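Local structure of chinitase A (Streptomyces coelicolor, 3EBV) at residues T198-F201 with L202-L205; L205-I208 with Q209-G213. The protein probably hydrolyses chitin as an endochitinase, the part described here being its glycosyl hydrolase family 18 catalytic domain with a TIM-barrel fold. One frame throughout, in Å; residues are numbered along the deposited sequence.

Interaction 1 (T198-F201 with L202-L205); sequences TVDF and LTAL
Phe201 carries CG anti to its own backbone N (chi1 -166°), and Leu205 carries CG beside the backbone N, anti to the carbonyl carbon (chi1 -85°). One turn apart on the helix, these torsions turn the Phe201 ring and a Leu205 methyl toward each other. Leu205 CD2 sits over one face of the Phe201 ring, displaced toward its rim. It is 3.8 Å from the ring centroid and close to the ring normal, a CH-pi contact. The nearest ring atom is Phe201 CZ, 3.7 Å from Leu205 CD2. Met186 of strand 186-187 touches both side chains. Replacing Phe201 with an alanine would probably open a gap beneath Leu205 CD2 and leave that methyl without its aromatic partner.

The backbone forms the first turns of helix 199-210. Thr203 N donates to Val199 O at 3.0 Å, Ala204 N to Asp200 O at 2.8 Å. Leu205 N reaches Phe201 O at 3.3 Å and comes from above the carbonyl plane, so this third bond is longer and less well directed. Thr198 is the N-cap. Its OG1 accepts from Phe201 N at 3.2 Å and is also hydrogen-bonded to Ala195 O.

On another side of the helix, Asp200 and Thr203 are linked by water. The water donates to Asp200 OD1 and accepts from Thr203 OG1, 2.7 Å from each. Asp200 OD1 also takes Phe256 N, and OD2 is hydrogen-bonded to Ser255 OG.

The start of this helix is thus fixed by both apolar and polar contacts. The cap occupies an amide of the first turn. The Asp200 carboxylate near the N-terminal end of helix 199-210 is probably stabilised by the helix dipole, and its bonds tie the helix to the segment around Ser255 and Phe256.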
loop_
_atom_site.group_PDB
_atom_site.type_symbol
_atom_site.label_atom_id
_atom_site.label_comp_id
_atom_site.label_asym_id
_atom_site.label_seq_id
_atom_site.Cartn_x
_atom_site.Cartn_y
_atom_site.Cartn_z
ATOM N N THR A 198 -9.761 -16.105 2.810
ATOM C CA THR A 198 -9.295 -17.232 3.616
ATOM C C THR A 198 -7.865 -16.964 4.118
ATOM O O THR A 198 -7.097 -16.237 3.458
ATOM C CB THR A 198 -9.278 -18.542 2.806
ATOM O OG1 THR A 198 -8.378 -18.446 1.689
ATOM C CG2 THR A 198 -10.690 -18.952 2.296
ATOM N N VAL A 199 -7.491 -17.558 5.251
ATOM C CA VAL A 199 -6.129 -17.381 5.744
ATOM C C VAL A 199 -5.121 -17.908 4.702
ATOM O O VAL A 199 -4.060 -17.295 4.490
ATOM C CB VAL A 199 -5.932 -18.067 7.115
ATOM C CG1 VAL A 199 -6.042 -19.515 7.004
ATOM C CG2 VAL A 199 -4.537 -17.741 7.694
ATOM N N ASP A 200 -5.428 -19.004 3.999
ATOM C CA ASP A 200 -4.488 -19.604 3.049
ATOM C C ASP A 200 -4.221 -18.694 1.839
ATOM O O ASP A 200 -3.136 -18.703 1.271
ATOM C CB ASP A 200 -5.045 -20.942 2.493
ATOM C CG ASP A 200 -4.899 -22.128 3.442
ATOM O OD1 ASP A 200 -4.147 -22.054 4.439
ATOM O OD2 ASP A 200 -5.569 -23.139 3.116
ATOM N N PHE A 201 -5.225 -17.913 1.430
ATOM C CA PHE A 201 -4.978 -16.967 0.313
ATOM C C PHE A 201 -3.892 -15.991 0.733
ATOM O O PHE A 201 -3.016 -15.657 -0.084
ATOM C CB PHE A 201 -6.261 -16.209 0.058
ATOM C CG PHE A 201 -6.319 -15.435 -1.258
ATOM C CD1 PHE A 201 -6.462 -16.080 -2.485
ATOM C CD2 PHE A 201 -6.292 -14.036 -1.220
ATOM C CE1 PHE A 201 -6.601 -15.321 -3.683
ATOM C CE2 PHE A 201 -6.430 -13.288 -2.425
ATOM C CZ PHE A 201 -6.586 -13.896 -3.619
ATOM N N LEU A 202 -3.936 -15.534 1.980
ATOM C CA LEU A 202 -2.909 -14.604 2.458
ATOM C C LEU A 202 -1.540 -15.265 2.512
ATOM O O LEU A 202 -0.545 -14.744 2.009
ATOM C CB LEU A 202 -3.285 -14.026 3.829
ATOM C CG LEU A 202 -4.688 -13.384 3.891
ATOM C CD1 LEU A 202 -4.959 -12.798 5.257
ATOM C CD2 LEU A 202 -4.843 -12.292 2.802
ATOM N N THR A 203 -1.475 -16.426 3.177
ATOM C CA THR A 203 -0.150 -17.019 3.393
ATOM C C THR A 203 0.470 -17.615 2.140
ATOM O O THR A 203 1.689 -17.446 1.911
ATOM C CB THR A 203 -0.215 -18.107 4.521
ATOM O OG1 THR A 203 -1.180 -19.110 4.137
ATOM C CG2 THR A 203 -0.653 -17.488 5.836
ATOM N N ALA A 204 -0.332 -18.324 1.342
ATOM C CA ALA A 204 0.176 -18.952 0.137
ATOM C C ALA A 204 0.594 -17.972 -0.959
ATOM O O ALA A 204 1.514 -18.265 -1.744
ATOM C CB ALA A 204 -0.815 -19.998 -0.387
ATOM N N LEU A 205 -0.115 -16.835 -1.053
ATOM C CA LEU A 205 0.280 -15.827 -2.041
ATOM C C LEU A 205 1.426 -14.964 -1.504
ATOM O O LEU A 205 2.308 -14.600 -2.298
ATOM C CB LEU A 205 -0.924 -14.942 -2.419
ATOM C CG LEU A 205 -1.807 -15.525 -3.531
ATOM C CD1 LEU A 205 -2.448 -16.861 -3.190
ATOM C CD2 LEU A 205 -2.914 -14.507 -3.860
HETATM O O HOH W 1 -2.171 -20.917 5.955
#

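Interaction 2 (L205-I208 with Q209-G213); sequences LACI and QLEGG
Gln209 begins the second segment by reaching back to Leu205 through a water. Its chain is extended beyond CG and carries NE2 to the water at 3.1 Å. The same water lies 2.9 Å from Leu205 O, to which it probably donates. Closer to the backbone, Gln209 CB packs 3.4 Å from Ala206 O. Val176, Met178 and Val219 touch the Gln209 side chain.

Leu210 follows. Its N donates to Ala206 O at 3.0 Å, in the carbonyl plane and nearly straight (N-H...O 164°). The CG and CD1 of Leu210 lie alongside that carbonyl, and CD1 comes 4.4 Å from Ala206 CB. Both side chains also touch Leu247 of helix 237-249.

Glu211 N closes the next turn on Cys207 O at 2.8 Å. The Glu211 side chain then runs back along the helix until Cys207 SG lies over the flat face of its carboxylate, 3.4 Å from both CD and OE2 of Glu211. Cys207 SG is joined to Cys189 SG in a disulfide.

At Gly212 the chain has left the helix. Gly212 N is hydrogen-bonded to Gln209 O, three residues back, a shorter step than the preceding turns. A side chain at this position would run into Ile208 O.

This is the C-terminal end of helix 199-210, packed on strands 175-179 and 219-224 of the TIM barrel. Apolar packing and a water bridge hold the buried side, while Glu211, an exposed residue, lays its carboxylate on the disulfide sulfur. No hydrogen bond joins those two: a charged group packs on a disulfide, while backbone bonds hold the turn.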
loop_
_atom_site.group_PDB
_atom_site.type_symbol
_atom_site.label_atom_id
_atom_site.label_comp_id
_atom_site.label_asym_id
_atom_site.label_seq_id
_atom_site.Cartn_x
_atom_site.Cartn_y
_atom_site.Cartn_z
ATOM N N LEU A 205 -0.115 -16.835 -1.053
ATOM C CA LEU A 205 0.280 -15.827 -2.041
ATOM C C LEU A 205 1.426 -14.964 -1.504
ATOM O O LEU A 205 2.308 -14.600 -2.298
ATOM C CB LEU A 205 -0.924 -14.942 -2.419
ATOM C CG LEU A 205 -1.807 -15.525 -3.531
ATOM C CD1 LEU A 205 -2.448 -16.861 -3.190
ATOM C CD2 LEU A 205 -2.914 -14.507 -3.860
ATOM N N ALA A 206 1.434 -14.625 -0.206
ATOM C CA ALA A 206 2.601 -13.914 0.363
ATOM C C ALA A 206 3.871 -14.737 0.178
ATOM O O ALA A 206 4.942 -14.191 -0.108
ATOM C CB ALA A 206 2.377 -13.584 1.815
ATOM N N CYS A 207 3.747 -16.049 0.291
ATOM C CA CYS A 207 4.891 -16.958 0.086
ATOM C C CYS A 207 5.562 -16.749 -1.285
ATOM O O CYS A 207 6.785 -16.889 -1.416
ATOM C CB CYS A 207 4.322 -18.392 0.201
ATOM S SG CYS A 207 5.485 -19.716 -0.156
ATOM N N ILE A 208 4.792 -16.451 -2.331
ATOM C CA ILE A 208 5.403 -16.275 -3.654
ATOM C C ILE A 208 6.403 -15.096 -3.573
ATOM O O ILE A 208 7.490 -15.153 -4.167
ATOM C CB ILE A 208 4.337 -15.948 -4.741
ATOM C CG1 ILE A 208 3.285 -17.055 -4.850
ATOM C CG2 ILE A 208 4.984 -15.712 -6.103
ATOM C CD1 ILE A 208 2.101 -16.642 -5.708
ATOM N N GLN A 209 6.013 -14.021 -2.868
ATOM C CA GLN A 209 6.915 -12.857 -2.696
ATOM C C GLN A 209 8.121 -13.206 -1.823
ATOM O O GLN A 209 9.271 -12.852 -2.166
ATOM C CB GLN A 209 6.119 -11.702 -2.087
ATOM C CG GLN A 209 5.042 -11.221 -3.046
ATOM C CD GLN A 209 4.063 -10.234 -2.432
ATOM O OE1 GLN A 209 4.434 -9.402 -1.610
ATOM N NE2 GLN A 209 2.805 -10.347 -2.845
ATOM N N LEU A 210 7.861 -13.882 -0.701
ATOM C CA LEU A 210 8.909 -14.218 0.280
ATOM C C LEU A 210 9.930 -15.212 -0.268
ATOM O O LEU A 210 11.086 -15.196 0.189
ATOM C CB LEU A 210 8.306 -14.720 1.593
ATOM C CG LEU A 210 7.396 -13.711 2.323
ATOM C CD1 LEU A 210 6.410 -14.420 3.257
ATOM C CD2 LEU A 210 8.301 -12.698 3.083
ATOM N N GLU A 211 9.495 -16.075 -1.176
ATOM C CA GLU A 211 10.397 -17.039 -1.829
ATOM C C GLU A 211 10.933 -16.508 -3.154
ATOM O O GLU A 211 11.766 -17.186 -3.789
ATOM C CB GLU A 211 9.677 -18.404 -2.045
ATOM C CG GLU A 211 9.249 -19.063 -0.743
ATOM C CD GLU A 211 8.659 -20.470 -0.955
ATOM O OE1 GLU A 211 8.296 -20.820 -2.120
ATOM O OE2 GLU A 211 8.557 -21.200 0.075
ATOM N N GLY A 212 10.478 -15.323 -3.602
ATOM C CA GLY A 212 10.783 -14.865 -4.934
ATOM C C GLY A 212 11.724 -13.666 -5.001
ATOM O O GLY A 212 11.786 -13.007 -6.028
ATOM N N GLY A 213 12.402 -13.397 -3.899
ATOM C CA GLY A 213 13.491 -12.396 -3.899
ATOM C C GLY A 213 13.222 -11.106 -3.147
ATOM O O GLY A 213 14.100 -10.240 -3.100
HETATM O O HOH W 2 2.014 -12.814 -4.551
#

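In the fold
Following the chain from the N terminus, interaction 1 comes first, just after strand 193-194, and covers the cap and opening turns of helix 199-210. Interaction 2 takes over at Leu205, which both share, and runs through the helix end into the turn at 211-213. Each contact closes only local turns, and neither encloses or crosses the other. Interaction 1 places the helix start against helix 237-249, strands 186-187 and 193-194, and the segment around Phe256. Cys207 in interaction 2 binds the helix covalently to Cys189, just after strand 186-187. Interaction 2 sets the later turns against barrel strands 175-179 and 219-224, so the helix lies on the connection between these two parallel neighbours, a beta-alpha-beta crossover.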